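PDB 3H75: periplasmic sugar-binding domain protein from Pseudomonas fluorescens Pf-5, which probably binds carbohydrate in the periplasm, as a two-domain member of the bacterial solute-binding protein 2 family. Local coordinates for residues W187-A192 / M216-M221. Numbering follows the deposited sequence.
With SO4 (sulfate ion), chain B.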
ATOM      1  N   TRP A 187     -10.014  -6.704   0.248  1.00 12.90           N
ATOM      2  CA  TRP A 187      -9.568  -5.665   1.184  1.00 12.45           C
ATOM      3  C   TRP A 187     -10.607  -5.391   2.270  1.00 13.81           C
ATOM      4  O   TRP A 187     -10.403  -4.513   3.108  1.00 14.03           O
ATOM      5  CB  TRP A 187      -9.309  -4.327   0.465  1.00 12.64           C
ATOM      6  CG  TRP A 187      -8.409  -4.368  -0.738  1.00 11.40           C
ATOM      7  CD1 TRP A 187      -8.671  -3.836  -1.969  1.00 11.26           C
ATOM      8  CD2 TRP A 187      -7.087  -4.916  -0.811  1.00  9.21           C
ATOM      9  NE1 TRP A 187      -7.595  -4.016  -2.807  1.00 10.17           N
ATOM     10  CE2 TRP A 187      -6.608  -4.678  -2.120  1.00 10.55           C
ATOM     11  CE3 TRP A 187      -6.260  -5.583   0.101  1.00 11.01           C
ATOM     12  CZ2 TRP A 187      -5.339  -5.083  -2.539  1.00 10.67           C
ATOM     13  CZ3 TRP A 187      -4.996  -5.985  -0.315  1.00 11.42           C
ATOM     14  CH2 TRP A 187      -4.547  -5.733  -1.624  1.00  9.40           C
ATOM     15  N   ASN A 188     -11.700  -6.151   2.258  1.00 13.34           N
ATOM     16  CA  ASN A 188     -12.822  -5.949   3.179  1.00 15.54           C
ATOM     17  C   ASN A 188     -12.804  -6.774   4.468  1.00 14.43           C
ATOM     18  O   ASN A 188     -12.722  -8.002   4.437  1.00 14.15           O
ATOM     19  CB  ASN A 188     -14.119  -6.199   2.401  1.00 15.64           C
ATOM     20  CG  ASN A 188     -15.358  -5.807   3.172  1.00 18.20           C
ATOM     21  OD1 ASN A 188     -15.747  -6.475   4.127  1.00 19.40           O
ATOM     22  ND2 ASN A 188     -15.987  -4.712   2.757  1.00 21.36           N
ATOM     23  N   ARG A 189     -12.909  -6.076   5.597  1.00 13.56           N
ATOM     24  CA  ARG A 189     -12.886  -6.697   6.916  1.00 13.83           C
ATOM     25  C   ARG A 189     -14.032  -7.667   7.200  1.00 15.33           C
ATOM     26  O   ARG A 189     -13.795  -8.798   7.618  1.00 13.64           O
ATOM     27  CB  ARG A 189     -12.851  -5.614   7.999  1.00 14.95           C
ATOM     28  CG  ARG A 189     -12.773  -6.148   9.414  1.00 15.01           C
ATOM     29  CD  ARG A 189     -12.499  -5.020  10.388  1.00 16.95           C
ATOM     30  NE  ARG A 189     -12.424  -5.480  11.770  1.00 18.47           N
ATOM     31  CZ  ARG A 189     -12.001  -4.726  12.778  1.00 19.99           C
ATOM     32  NH1 ARG A 189     -11.615  -3.476  12.557  1.00 20.24           N
ATOM     33  NH2 ARG A 189     -11.956  -5.224  14.007  1.00 20.75           N
ATOM     34  N   GLU A 190     -15.273  -7.242   6.990  1.00 16.51           N
ATOM     35  CA  GLU A 190     -16.387  -8.145   7.261  1.00 19.11           C
ATOM     36  C   GLU A 190     -16.406  -9.347   6.323  1.00 18.68           C
ATOM     37  O   GLU A 190     -16.808 -10.439   6.725  1.00 18.53           O
ATOM     38  CB  GLU A 190     -17.728  -7.400   7.204  1.00 23.52           C
ATOM     39  CG  GLU A 190     -17.976  -6.590   5.954  1.00 29.10           C
ATOM     40  CD  GLU A 190     -19.305  -5.857   6.005  1.00 34.05           C
ATOM     41  OE1 GLU A 190     -19.542  -5.122   6.990  1.00 36.38           O
ATOM     42  OE2 GLU A 190     -20.108  -6.010   5.059  1.00 36.38           O
ATOM     43  N   ARG A 191     -15.969  -9.158   5.081  1.00 16.93           N
ATOM     44  CA  ARG A 191     -15.941 -10.266   4.130  1.00 16.78           C
ATOM     45  C   ARG A 191     -14.915 -11.300   4.591  1.00 16.47           C
ATOM     46  O   ARG A 191     -15.195 -12.497   4.617  1.00 14.42           O
ATOM     47  CB  ARG A 191     -15.587  -9.772   2.723  1.00 17.92           C
ATOM     48  CG  ARG A 191     -15.534 -10.875   1.670  1.00 19.12           C
ATOM     49  CD  ARG A 191     -15.187 -10.307   0.302  1.00 21.86           C
ATOM     50  NE  ARG A 191     -14.855 -11.339  -0.679  1.00 22.53           N
ATOM     51  CZ  ARG A 191     -15.740 -12.140  -1.265  1.00 26.84           C
ATOM     52  NH1 ARG A 191     -17.032 -12.039  -0.978  1.00 25.31           N
ATOM     53  NH2 ARG A 191     -15.331 -13.040  -2.149  1.00 26.88           N
ATOM     54  N   ALA A 192     -13.724 -10.836   4.957  1.00 14.71           N
ATOM     55  CA  ALA A 192     -12.679 -11.739   5.431  1.00 15.17           C
ATOM     56  C   ALA A 192     -13.161 -12.419   6.705  1.00 14.79           C
ATOM     57  O   ALA A 192     -12.883 -13.597   6.937  1.00 13.80           O
ATOM     58  CB  ALA A 192     -11.395 -10.963   5.704  1.00 13.93           C
HETATM   59  N   MSE A 216      -8.491  -7.065   6.635  1.00  9.83           N
HETATM   60  CA  MSE A 216      -8.827  -8.477   6.547  1.00  8.01           C
HETATM   61  C   MSE A 216      -8.231  -9.274   7.700  1.00  7.08           C
HETATM   62  O   MSE A 216      -8.876 -10.171   8.228  1.00  8.62           O
HETATM   63  CB  MSE A 216      -8.371  -9.037   5.201  1.00  8.44           C
HETATM   64  CG  MSE A 216      -9.096  -8.388   4.029  1.00  6.83           C
HETATM   65 SE   MSE A 216      -8.714  -9.170   2.324  1.00 12.95          SE
HETATM   66  CE  MSE A 216      -6.785  -8.810   2.272  1.00  6.83           C
ATOM     67  N   ALA A 217      -7.009  -8.943   8.108  1.00  6.66           N
ATOM     68  CA  ALA A 217      -6.394  -9.651   9.226  1.00  7.07           C
ATOM     69  C   ALA A 217      -7.249  -9.472  10.485  1.00  8.24           C
ATOM     70  O   ALA A 217      -7.517 -10.432  11.207  1.00  7.83           O
ATOM     71  CB  ALA A 217      -4.976  -9.129   9.463  1.00  7.43           C
ATOM     72  N   LEU A 218      -7.684  -8.241  10.743  1.00  8.46           N
ATOM     73  CA  LEU A 218      -8.512  -7.955  11.913  1.00  9.65           C
ATOM     74  C   LEU A 218      -9.837  -8.722  11.860  1.00 10.29           C
ATOM     75  O   LEU A 218     -10.352  -9.158  12.891  1.00 11.42           O
ATOM     76  CB  LEU A 218      -8.763  -6.449  12.013  1.00 10.66           C
ATOM     77  CG  LEU A 218      -7.502  -5.636  12.305  1.00 12.87           C
ATOM     78  CD1 LEU A 218      -7.812  -4.157  12.181  1.00 12.38           C
ATOM     79  CD2 LEU A 218      -6.971  -5.975  13.693  1.00 14.72           C
ATOM     80  N   GLY A 219     -10.382  -8.885  10.659  1.00 11.13           N
ATOM     81  CA  GLY A 219     -11.621  -9.627  10.505  1.00 10.66           C
ATOM     82  C   GLY A 219     -11.400 -11.100  10.803  1.00 11.71           C
ATOM     83  O   GLY A 219     -12.178 -11.723  11.527  1.00 11.36           O
ATOM     84  N   ALA A 220     -10.331 -11.665  10.250  1.00  9.47           N
ATOM     85  CA  ALA A 220     -10.031 -13.075  10.476  1.00  9.25           C
ATOM     86  C   ALA A 220      -9.715 -13.329  11.943  1.00 11.06           C
ATOM     87  O   ALA A 220     -10.022 -14.393  12.476  1.00 11.75           O
ATOM     88  CB  ALA A 220      -8.854 -13.513   9.598  1.00  9.47           C
HETATM   89  N   MSE A 221      -9.093 -12.352  12.591  1.00  9.27           N
HETATM   90  CA  MSE A 221      -8.746 -12.482  14.000  1.00 10.49           C
HETATM   91  C   MSE A 221      -9.986 -12.579  14.877  1.00 12.11           C
HETATM   92  O   MSE A 221      -9.994 -13.314  15.862  1.00 12.78           O
HETATM   93  CB  MSE A 221      -7.879 -11.303  14.439  1.00 11.51           C
HETATM   94  CG  MSE A 221      -6.425 -11.435  14.000  1.00 11.64           C
HETATM   95 SE   MSE A 221      -5.432  -9.782  14.122  1.00 19.09          SE
HETATM   96  CE  MSE A 221      -5.376  -9.587  16.054  1.00 15.23           C
TER
HETATM   97  S   SO4 B 400      -5.989  -0.887  -4.137  1.00 13.24           S
HETATM   98  O1  SO4 B 400      -4.785  -1.744  -4.127  1.00 12.62           O
HETATM   99  O2  SO4 B 400      -6.251  -0.414  -2.770  1.00 10.26           O
HETATM  100  O3  SO4 B 400      -5.728   0.257  -5.023  1.00 11.85           O
HETATM  101  O4  SO4 B 400      -7.142  -1.672  -4.630  1.00 11.55           O
HETATM  102  O   HOH W   1     -12.832  -7.861  13.303  1.00 22.53           O
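Selenomethionine Met216 lies against the turn that leads into helix 189-202, and the tight part of the contact gathers round it. Its CB meets Ala192 CB at 3.6 Å, while its CG rests against Asn188 O. Its SE sits 3.5 Å from Trp187 N. A bend at the last torsion (chi3 -61°) sets the terminal CE 3.9 Å from Trp187 CE3, at the benzo part of the indole. Beyond Met216, Gly219, with no side chain, packs its CA 3.7 Å from Arg189 O. Asn188 is the N-cap of helix 189-202, though its OD1, the acceptor for Arg191 N, is not securely placed. Both helices belong to the domain built on the sheet that contains strands 146-152 and 206-211; strand 206-211 runs between them in the chain, as expected of the alternating alpha/beta fold of type I periplasmic binding proteins. No direct hydrogen bond joins the two segments. Asn213 does link them from outside: its OD1 accepts from Met216 N and its ND2 donates to Trp187 O. The looser, wetter side belongs to Arg189, whose extended chain, with CG anti to the backbone N (chi1 -178°), places the middle of one guanidinium face against Leu218 CB, 3.7 Å from the plane. A water at the edge of that group accepts from Arg189 NE and donates to Leu218 O, while Arg189 NH2 forms a salt bridge with Glu245. At the other end, Trp187 NE1 gives a weak hydrogen bond to O4 of a sulfate, probably from the crystallisation liquor; Arg44 and Trp19, from the other domain, also hold it, placing it between the domains.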